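Local coordinates for aminotransferase (Paracoccus denitrificans, PDB 4GRX), which catalyses the transfer of amino groups as a class III omega-aminotransferase, with pyridoxal phosphate as its cofactor, at residues Gln17-Arg22 / Val54-Arg59; Ala21-Glu24 / Leu28-Phe31; His38-Val43 / Cys419-Leu424. All coordinates share one frame; numbering follows the deposited sequence.

Contact 1: Gln17-Arg22 / Val54-Arg59; sequences QSWEAR and VDVHGR
Trp19 and Val56 mark the closest approach of the two backbones, their CA atoms 8.1 Å apart, so side chains alone bridge the gap between the first helix and a tight turn. Ser18 is the N-cap of that helix, its OG accepting from Ala21 N at 2.8 Å. On the other side, Asp55 to Gly58 form a type I beta turn, closed by Gly58 N to Asp55 O at 3.0 Å. Asp55 OD1 also takes the backbone N of Arg59 at 2.8 Å, which ties the turn to the residue that follows it.

Val56 lays its CG1 methyl over one face of the Trp19 indole, 4.0 Å from the centroid of the five-membered ring and almost straight above it, a CH-pi contact. Arg22 NH1 lies over the opposite face in a cation-pi arrangement, so the indole is sandwiched between a methyl and a charge. Beside this pair, Glu20 and His57 reach for each other from opposite directions. The glutamate chain bends at chi2 (82°), and its OE2 accepts from His57 NE2 through the syn lone pair, at 2.6 Å and nearly straight (168°). Carboxylate and imidazole are close to coplanar, their planes 12° apart, and the carboxylate meets the ring at its edge. With an alanine here instead of Glu20, His57 NE2 would probably lose this acceptor and its ring be freer to turn.

The contact lies at the surface, where helix 19-26 meets the hairpin of strands 52-55 and 60-63. Strand 43-49 adjoins it, with Val44 against Trp19 and Thr46 against Val56, while Asp103 of the second subunit packs on the indole as well.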
loop_
_atom_site.group_PDB
_atom_site.type_symbol
_atom_site.label_atom_id
_atom_site.label_comp_id
_atom_site.label_asym_id
_atom_site.label_seq_id
_atom_site.Cartn_x
_atom_site.Cartn_y
_atom_site.Cartn_z
ATOM N N GLN A 17 17.403 23.658 -16.544
ATOM C CA GLN A 17 16.326 22.763 -16.034
ATOM C C GLN A 17 15.670 23.291 -14.749
ATOM O O GLN A 17 16.178 23.094 -13.642
ATOM C CB GLN A 17 16.872 21.343 -15.826
ATOM C CG GLN A 17 16.826 20.449 -17.064
ATOM C CD GLN A 17 15.442 20.404 -17.699
ATOM O OE1 GLN A 17 15.019 21.370 -18.346
ATOM N NE2 GLN A 17 14.721 19.281 -17.512
ATOM N N SER A 18 14.534 23.961 -14.901
ATOM C CA SER A 18 13.789 24.466 -13.758
ATOM C C SER A 18 13.110 23.324 -12.998
ATOM O O SER A 18 13.010 22.208 -13.489
ATOM C CB SER A 18 12.731 25.440 -14.240
ATOM O OG SER A 18 11.680 24.724 -14.845
ATOM N N TRP A 19 12.623 23.614 -11.800
ATOM C CA TRP A 19 11.905 22.618 -11.027
ATOM C C TRP A 19 10.628 22.243 -11.711
ATOM O O TRP A 19 10.277 21.071 -11.789
ATOM C CB TRP A 19 11.623 23.141 -9.635
ATOM C CG TRP A 19 12.843 23.120 -8.765
ATOM C CD1 TRP A 19 13.672 24.186 -8.437
ATOM C CD2 TRP A 19 13.426 21.959 -8.080
ATOM N NE1 TRP A 19 14.688 23.778 -7.615
ATOM C CE2 TRP A 19 14.606 22.458 -7.364
ATOM C CE3 TRP A 19 13.102 20.609 -7.990
ATOM C CZ2 TRP A 19 15.412 21.624 -6.597
ATOM C CZ3 TRP A 19 13.922 19.777 -7.208
ATOM C CH2 TRP A 19 15.056 20.277 -6.534
ATOM N N GLU A 20 9.927 23.245 -12.231
ATOM C CA GLU A 20 8.693 23.026 -12.970
ATOM C C GLU A 20 8.961 22.128 -14.175
ATOM O O GLU A 20 8.212 21.188 -14.431
ATOM C CB GLU A 20 8.085 24.363 -13.407
ATOM C CG GLU A 20 7.598 25.246 -12.265
ATOM C CD GLU A 20 8.700 26.063 -11.590
ATOM O OE1 GLU A 20 9.876 26.038 -12.040
ATOM O OE2 GLU A 20 8.374 26.749 -10.593
ATOM N N ALA A 21 10.043 22.407 -14.900
ATOM C CA ALA A 21 10.358 21.625 -16.082
ATOM C C ALA A 21 10.638 20.181 -15.696
ATOM O O ALA A 21 9.987 19.271 -16.204
ATOM C CB ALA A 21 11.529 22.221 -16.830
ATOM N N ARG A 22 11.590 19.986 -14.787
ATOM C CA ARG A 22 11.928 18.659 -14.274
ATOM C C ARG A 22 10.710 17.850 -13.814
ATOM O O ARG A 22 10.592 16.660 -14.135
ATOM C CB ARG A 22 12.989 18.754 -13.170
ATOM C CG ARG A 22 14.363 19.130 -13.712
ATOM C CD ARG A 22 15.222 19.854 -12.697
ATOM N NE ARG A 22 15.750 18.954 -11.682
ATOM C CZ ARG A 22 16.200 19.353 -10.490
ATOM N NH1 ARG A 22 16.176 20.652 -10.156
ATOM N NH2 ARG A 22 16.664 18.454 -9.624
ATOM N N VAL A 54 6.319 26.086 2.202
ATOM C CA VAL A 54 7.162 27.071 1.511
ATOM C C VAL A 54 7.747 26.396 0.279
ATOM O O VAL A 54 8.363 25.333 0.403
ATOM C CB VAL A 54 8.330 27.538 2.419
ATOM C CG1 VAL A 54 9.271 28.485 1.691
ATOM C CG2 VAL A 54 7.796 28.181 3.686
ATOM N N ASP A 55 7.567 26.998 -0.898
ATOM C CA ASP A 55 8.108 26.405 -2.132
ATOM C C ASP A 55 9.533 26.847 -2.476
ATOM O O ASP A 55 10.180 27.579 -1.720
ATOM C CB ASP A 55 7.144 26.552 -3.327
ATOM C CG ASP A 55 6.984 27.990 -3.811
ATOM O OD1 ASP A 55 7.831 28.847 -3.487
ATOM O OD2 ASP A 55 6.005 28.257 -4.549
ATOM N N VAL A 56 10.010 26.389 -3.625
ATOM C CA VAL A 56 11.376 26.625 -4.053
ATOM C C VAL A 56 11.662 28.068 -4.458
ATOM O O VAL A 56 12.828 28.475 -4.528
ATOM C CB VAL A 56 11.729 25.724 -5.234
ATOM C CG1 VAL A 56 12.005 24.301 -4.744
ATOM C CG2 VAL A 56 10.624 25.771 -6.286
ATOM N N HIS A 57 10.610 28.832 -4.744
ATOM C CA HIS A 57 10.777 30.242 -5.044
ATOM C C HIS A 57 10.645 31.075 -3.804
ATOM O O HIS A 57 10.635 32.303 -3.870
ATOM C CB HIS A 57 9.782 30.681 -6.113
ATOM C CG HIS A 57 9.892 29.896 -7.401
ATOM N ND1 HIS A 57 10.993 29.939 -8.192
ATOM C CD2 HIS A 57 8.986 29.033 -8.027
ATOM C CE1 HIS A 57 10.806 29.147 -9.260
ATOM N NE2 HIS A 57 9.572 28.589 -9.155
ATOM N N GLY A 58 10.550 30.408 -2.656
ATOM C CA GLY A 58 10.342 31.080 -1.379
ATOM C C GLY A 58 8.910 31.514 -1.091
ATOM O O GLY A 58 8.654 32.177 -0.074
ATOM N N ARG A 59 7.970 31.156 -1.969
ATOM C CA ARG A 59 6.575 31.534 -1.774
ATOM C C ARG A 59 5.936 30.663 -0.695
ATOM O O ARG A 59 6.079 29.449 -0.705
ATOM C CB ARG A 59 5.794 31.477 -3.091
ATOM C CG ARG A 59 4.633 32.468 -3.157
ATOM C CD ARG A 59 3.769 32.285 -4.402
ATOM N NE ARG A 59 4.388 32.852 -5.607
ATOM C CZ ARG A 59 5.065 32.163 -6.533
ATOM N NH1 ARG A 59 5.242 30.839 -6.431
ATOM N NH2 ARG A 59 5.568 32.814 -7.580
#

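Contact 2: Ala21-Glu24 / Leu28-Phe31; sequences ARAE and LYGF. With DAV (delta-amino valeric acid), chain F.
In the loop that leads from helix 19-26 to the pocket of the bound delta-amino valeric acid, Tyr29 reaches back to Ala23 and Glu24. Its ring stands edge-on to the helix, with Glu24 CA near the ring plane. The phenol end does the touching: OH lies 3.3 Å from Ala23 C and 3.6 Å from Ala23 CB. The side chain starts with CG beside its own backbone N (chi1 -60°), which lets the ring carry its hydroxyl back to the helix. The hydroxyl has its clear polar partner outside the two segments, in a hydrogen bond with Thr42 OG1, while Met34 and Val37 of the next helix pack on the ring.

Two residues further along, Phe31 faces the other way, into the pocket. Delta-amino valeric acid sets its CB over the centre of one face of the phenyl ring, 4.0 Å above the plane, and its O comes within 3.7 Å of Phe31 CD1. Tyr162 and Tyr177 touch the same ring, and Phe97 of the second subunit meets it edge-to-face. An N-terminal segment that supplies an aromatic wall to a pocket at the dimer interface is in keeping with the class III aminotransferase fold.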
loop_
_atom_site.group_PDB
_atom_site.type_symbol
_atom_site.label_atom_id
_atom_site.label_comp_id
_atom_site.label_asym_id
_atom_site.label_seq_id
_atom_site.Cartn_x
_atom_site.Cartn_y
_atom_site.Cartn_z
ATOM N N ALA A 21 10.043 22.407 -14.900
ATOM C CA ALA A 21 10.358 21.625 -16.082
ATOM C C ALA A 21 10.638 20.181 -15.696
ATOM O O ALA A 21 9.987 19.271 -16.204
ATOM C CB ALA A 21 11.529 22.221 -16.830
ATOM N N ARG A 22 11.590 19.986 -14.787
ATOM C CA ARG A 22 11.928 18.659 -14.274
ATOM C C ARG A 22 10.710 17.850 -13.814
ATOM O O ARG A 22 10.592 16.660 -14.135
ATOM C CB ARG A 22 12.989 18.754 -13.170
ATOM C CG ARG A 22 14.363 19.130 -13.712
ATOM C CD ARG A 22 15.222 19.854 -12.697
ATOM N NE ARG A 22 15.750 18.954 -11.682
ATOM C CZ ARG A 22 16.200 19.353 -10.490
ATOM N NH1 ARG A 22 16.176 20.652 -10.156
ATOM N NH2 ARG A 22 16.664 18.454 -9.624
ATOM N N ALA A 23 9.793 18.501 -13.102
ATOM C CA ALA A 23 8.591 17.833 -12.620
ATOM C C ALA A 23 7.737 17.310 -13.769
ATOM O O ALA A 23 7.331 16.163 -13.740
ATOM C CB ALA A 23 7.795 18.742 -11.700
ATOM N N GLU A 24 7.510 18.131 -14.795
ATOM C CA GLU A 24 6.675 17.751 -15.946
ATOM C C GLU A 24 7.274 16.610 -16.756
ATOM O O GLU A 24 6.549 15.762 -17.273
ATOM C CB GLU A 24 6.427 18.954 -16.866
ATOM C CG GLU A 24 5.083 18.926 -17.588
ATOM C CD GLU A 24 4.494 20.328 -17.860
ATOM O OE1 GLU A 24 4.083 21.049 -16.893
ATOM O OE2 GLU A 24 4.411 20.699 -19.062
ATOM N N LEU A 28 4.350 11.171 -13.532
ATOM C CA LEU A 28 2.998 10.887 -13.931
ATOM C C LEU A 28 2.179 11.316 -12.741
ATOM O O LEU A 28 2.246 10.689 -11.681
ATOM C CB LEU A 28 2.824 9.403 -14.185
ATOM C CG LEU A 28 1.605 9.077 -15.036
ATOM C CD1 LEU A 28 1.897 7.803 -15.792
ATOM C CD2 LEU A 28 0.343 8.910 -14.201
ATOM N N TYR A 29 1.422 12.395 -12.898
ATOM C CA TYR A 29 0.726 13.010 -11.757
ATOM C C TYR A 29 -0.547 12.254 -11.402
ATOM O O TYR A 29 -1.289 11.821 -12.286
ATOM C CB TYR A 29 0.347 14.452 -12.063
ATOM C CG TYR A 29 1.483 15.382 -12.370
ATOM C CD1 TYR A 29 1.964 16.259 -11.407
ATOM C CD2 TYR A 29 2.061 15.411 -13.635
ATOM C CE1 TYR A 29 3.004 17.135 -11.693
ATOM C CE2 TYR A 29 3.104 16.280 -13.928
ATOM C CZ TYR A 29 3.564 17.145 -12.955
ATOM O OH TYR A 29 4.589 18.009 -13.242
ATOM N N GLY A 30 -0.794 12.100 -10.107
ATOM C CA GLY A 30 -2.033 11.521 -9.635
ATOM C C GLY A 30 -2.906 12.582 -9.006
ATOM O O GLY A 30 -2.416 13.427 -8.235
ATOM N N PHE A 31 -4.203 12.524 -9.327
ATOM C CA PHE A 31 -5.206 13.445 -8.786
ATOM C C PHE A 31 -4.711 14.863 -8.958
ATOM O O PHE A 31 -4.662 15.633 -8.007
ATOM C CB PHE A 31 -5.460 13.183 -7.305
ATOM C CG PHE A 31 -6.328 11.987 -7.027
ATOM C CD1 PHE A 31 -7.650 11.948 -7.454
ATOM C CD2 PHE A 31 -5.830 10.908 -6.291
ATOM C CE1 PHE A 31 -8.444 10.848 -7.168
ATOM C CE2 PHE A 31 -6.629 9.810 -5.997
ATOM C CZ PHE A 31 -7.933 9.783 -6.435
HETATM O OXT DAV F . -11.183 12.495 -4.872
HETATM O O DAV F . -10.066 14.197 -5.828
HETATM C CB DAV F . -8.602 12.258 -3.292
HETATM C CG DAV F . -8.219 12.342 -1.819
HETATM C CD DAV F . -7.186 11.262 -1.520
HETATM N N DAV F . -7.297 10.794 -0.135
HETATM C C DAV F . -10.281 13.380 -4.893
HETATM C C1 DAV F . -9.392 13.530 -3.631
#

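Contact 3: His38-Val43 / Cys419-Leu424; sequences HQRGTV and CTDLGL
Arg40 begins with CG beside its backbone N and bends at chi3 (69°), which points the guanidinium at the end of helix 411-421; Asp421, with its CG likewise beside the backbone N, offers its carboxylate from the opposite direction. The result is a two-pronged, end-on salt bridge. Arg40 NH2 donates to Asp421 OD1 at 2.6 Å, and Arg40 NH1 to Asp421 OD2 at 3.1 Å. The two prongs differ in approach: OD2 is met on its syn side by a nearly straight bond (166°), whereas OD1 is met from well above the carboxylate plane. The two flat groups are accordingly twisted by 39° rather than coplanar, and a further bond from NH1 to OD1 is weak. Gripped through two nitrogens, the guanidinium has little freedom to rotate.

Thr420 adds a van der Waals touch, its CG2 methyl at the guanidinium edge, 3.6 Å from Arg40 NH2. The aspartate sits where helix 411-421 ends in a Schellman motif, with Gly423 at positive phi as the C-prime residue. Leu424 N bonds to Cys419 O at 2.9 Å, and Gly423 N to Thr420 O at 3.0 Å.

Arg40 closes helix 34-40 just before Gly41, also at positive phi, leads the chain into strand 43-49. Tyr61 of strand 60-63 touches both Val43 and Thr420 and so links the two segments, while helix 443-463 packs against Cys419 and Leu422. Val43 also pairs with a strand of the second subunit, which continues the sheet across the dimer interface.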
loop_
_atom_site.group_PDB
_atom_site.type_symbol
_atom_site.label_atom_id
_atom_site.label_comp_id
_atom_site.label_asym_id
_atom_site.label_seq_id
_atom_site.Cartn_x
_atom_site.Cartn_y
_atom_site.Cartn_z
ATOM N N HIS A 38 -0.091 22.442 -16.269
ATOM C CA HIS A 38 0.617 22.851 -17.486
ATOM C C HIS A 38 0.757 24.339 -17.568
ATOM O O HIS A 38 1.837 24.856 -17.835
ATOM C CB HIS A 38 -0.084 22.314 -18.725
ATOM C CG HIS A 38 0.139 20.847 -18.950
ATOM N ND1 HIS A 38 1.355 20.270 -18.808
ATOM C CD2 HIS A 38 -0.735 19.833 -19.324
ATOM C CE1 HIS A 38 1.262 18.949 -19.072
ATOM N NE2 HIS A 38 -0.014 18.682 -19.392
ATOM N N GLN A 39 -0.352 25.028 -17.311
ATOM C CA GLN A 39 -0.435 26.473 -17.362
ATOM C C GLN A 39 0.323 27.147 -16.198
ATOM O O GLN A 39 0.941 28.183 -16.391
ATOM C CB GLN A 39 -1.915 26.878 -17.401
ATOM C CG GLN A 39 -2.226 28.364 -17.478
ATOM C CD GLN A 39 -3.589 28.691 -16.856
ATOM O OE1 GLN A 39 -4.064 27.989 -15.944
ATOM N NE2 GLN A 39 -4.223 29.764 -17.340
ATOM N N ARG A 40 0.303 26.542 -15.010
ATOM C CA ARG A 40 0.857 27.181 -13.799
ATOM C C ARG A 40 2.215 26.643 -13.379
ATOM O O ARG A 40 2.984 27.338 -12.730
ATOM C CB ARG A 40 -0.106 27.037 -12.614
ATOM C CG ARG A 40 -1.427 27.777 -12.767
ATOM C CD ARG A 40 -2.420 27.378 -11.683
ATOM N NE ARG A 40 -2.022 27.845 -10.349
ATOM C CZ ARG A 40 -2.235 29.075 -9.863
ATOM N NH1 ARG A 40 -2.851 30.016 -10.586
ATOM N NH2 ARG A 40 -1.830 29.361 -8.628
ATOM N N GLY A 41 2.503 25.400 -13.729
ATOM C CA GLY A 41 3.682 24.728 -13.215
ATOM C C GLY A 41 3.383 23.993 -11.917
ATOM O O GLY A 41 2.476 24.354 -11.162
ATOM N N THR A 42 4.144 22.935 -11.681
ATOM C CA THR A 42 4.079 22.195 -10.450
ATOM C C THR A 42 4.681 23.085 -9.382
ATOM O O THR A 42 5.694 23.721 -9.614
ATOM C CB THR A 42 4.922 20.926 -10.564
ATOM O OG1 THR A 42 4.486 20.161 -11.690
ATOM C CG2 THR A 42 4.823 20.100 -9.303
ATOM N N VAL A 43 4.036 23.152 -8.225
ATOM C CA VAL A 43 4.568 23.868 -7.078
ATOM C C VAL A 43 5.409 22.866 -6.298
ATOM O O VAL A 43 4.886 21.851 -5.805
ATOM C CB VAL A 43 3.432 24.424 -6.190
ATOM C CG1 VAL A 43 3.994 25.090 -4.943
ATOM C CG2 VAL A 43 2.549 25.378 -6.991
ATOM N N CYS A 419 -7.104 30.586 -4.607
ATOM C CA CYS A 419 -6.642 30.428 -3.214
ATOM C C CYS A 419 -5.125 30.319 -3.129
ATOM O O CYS A 419 -4.482 31.040 -2.362
ATOM C CB CYS A 419 -7.271 29.191 -2.574
ATOM S SG CYS A 419 -8.872 29.510 -1.800
ATOM N N THR A 420 -4.567 29.407 -3.923
ATOM C CA THR A 420 -3.132 29.267 -4.036
ATOM C C THR A 420 -2.473 30.618 -4.337
ATOM O O THR A 420 -1.474 30.952 -3.730
ATOM C CB THR A 420 -2.767 28.172 -5.067
ATOM O OG1 THR A 420 -3.213 26.914 -4.565
ATOM C CG2 THR A 420 -1.257 28.076 -5.299
ATOM N N ASP A 421 -3.047 31.406 -5.239
ATOM C CA ASP A 421 -2.426 32.682 -5.626
ATOM C C ASP A 421 -2.403 33.683 -4.508
ATOM O O ASP A 421 -1.578 34.583 -4.530
ATOM C CB ASP A 421 -3.110 33.310 -6.837
ATOM C CG ASP A 421 -2.806 32.573 -8.107
ATOM O OD1 ASP A 421 -1.734 31.930 -8.181
ATOM O OD2 ASP A 421 -3.640 32.621 -9.030
ATOM N N LEU A 422 -3.308 33.508 -3.543
ATOM C CA LEU A 422 -3.418 34.371 -2.360
ATOM C C LEU A 422 -2.713 33.789 -1.132
ATOM O O LEU A 422 -2.851 34.310 -0.023
ATOM C CB LEU A 422 -4.889 34.592 -2.024
ATOM C CG LEU A 422 -5.706 35.310 -3.091
ATOM C CD1 LEU A 422 -7.173 34.918 -2.971
ATOM C CD2 LEU A 422 -5.504 36.819 -3.014
ATOM N N GLY A 423 -1.984 32.693 -1.330
ATOM C CA GLY A 423 -1.255 32.051 -0.248
ATOM C C GLY A 423 -2.073 31.140 0.648
ATOM O O GLY A 423 -1.770 31.025 1.839
ATOM N N LEU A 424 -3.093 30.477 0.089
ATOM C CA LEU A 424 -3.931 29.551 0.868
ATOM C C LEU A 424 -4.096 28.236 0.138
ATOM O O LEU A 424 -4.720 28.196 -0.919
ATOM C CB LEU A 424 -5.318 30.166 1.202
ATOM C CG LEU A 424 -6.460 29.277 1.760
ATOM C CD1 LEU A 424 -6.153 28.789 3.160
ATOM C CD2 LEU A 424 -7.824 29.960 1.763
#

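In the fold
From the N terminus, contacts 1 and 2 start from the same helix, 19-26; contact 2 closes after a few residues, contact 1 only after helix 34-40 and strand 43-49, at the first hairpin. Contact 3 opens within the loop that contact 1 closes and ends far along the sequence, so it crosses contact 1 while following contact 2 in series. The three are also joined directly: a probable hydrogen bond from Glu24 OE2 to His38 ND1 and the packing of Ala23 on Thr42 link contacts 2 and 3, and Glu20 packs on Gly41 and Thr42. Together they tie the N-terminal helices to the small sheet and helix 411-421, close to the second subunit.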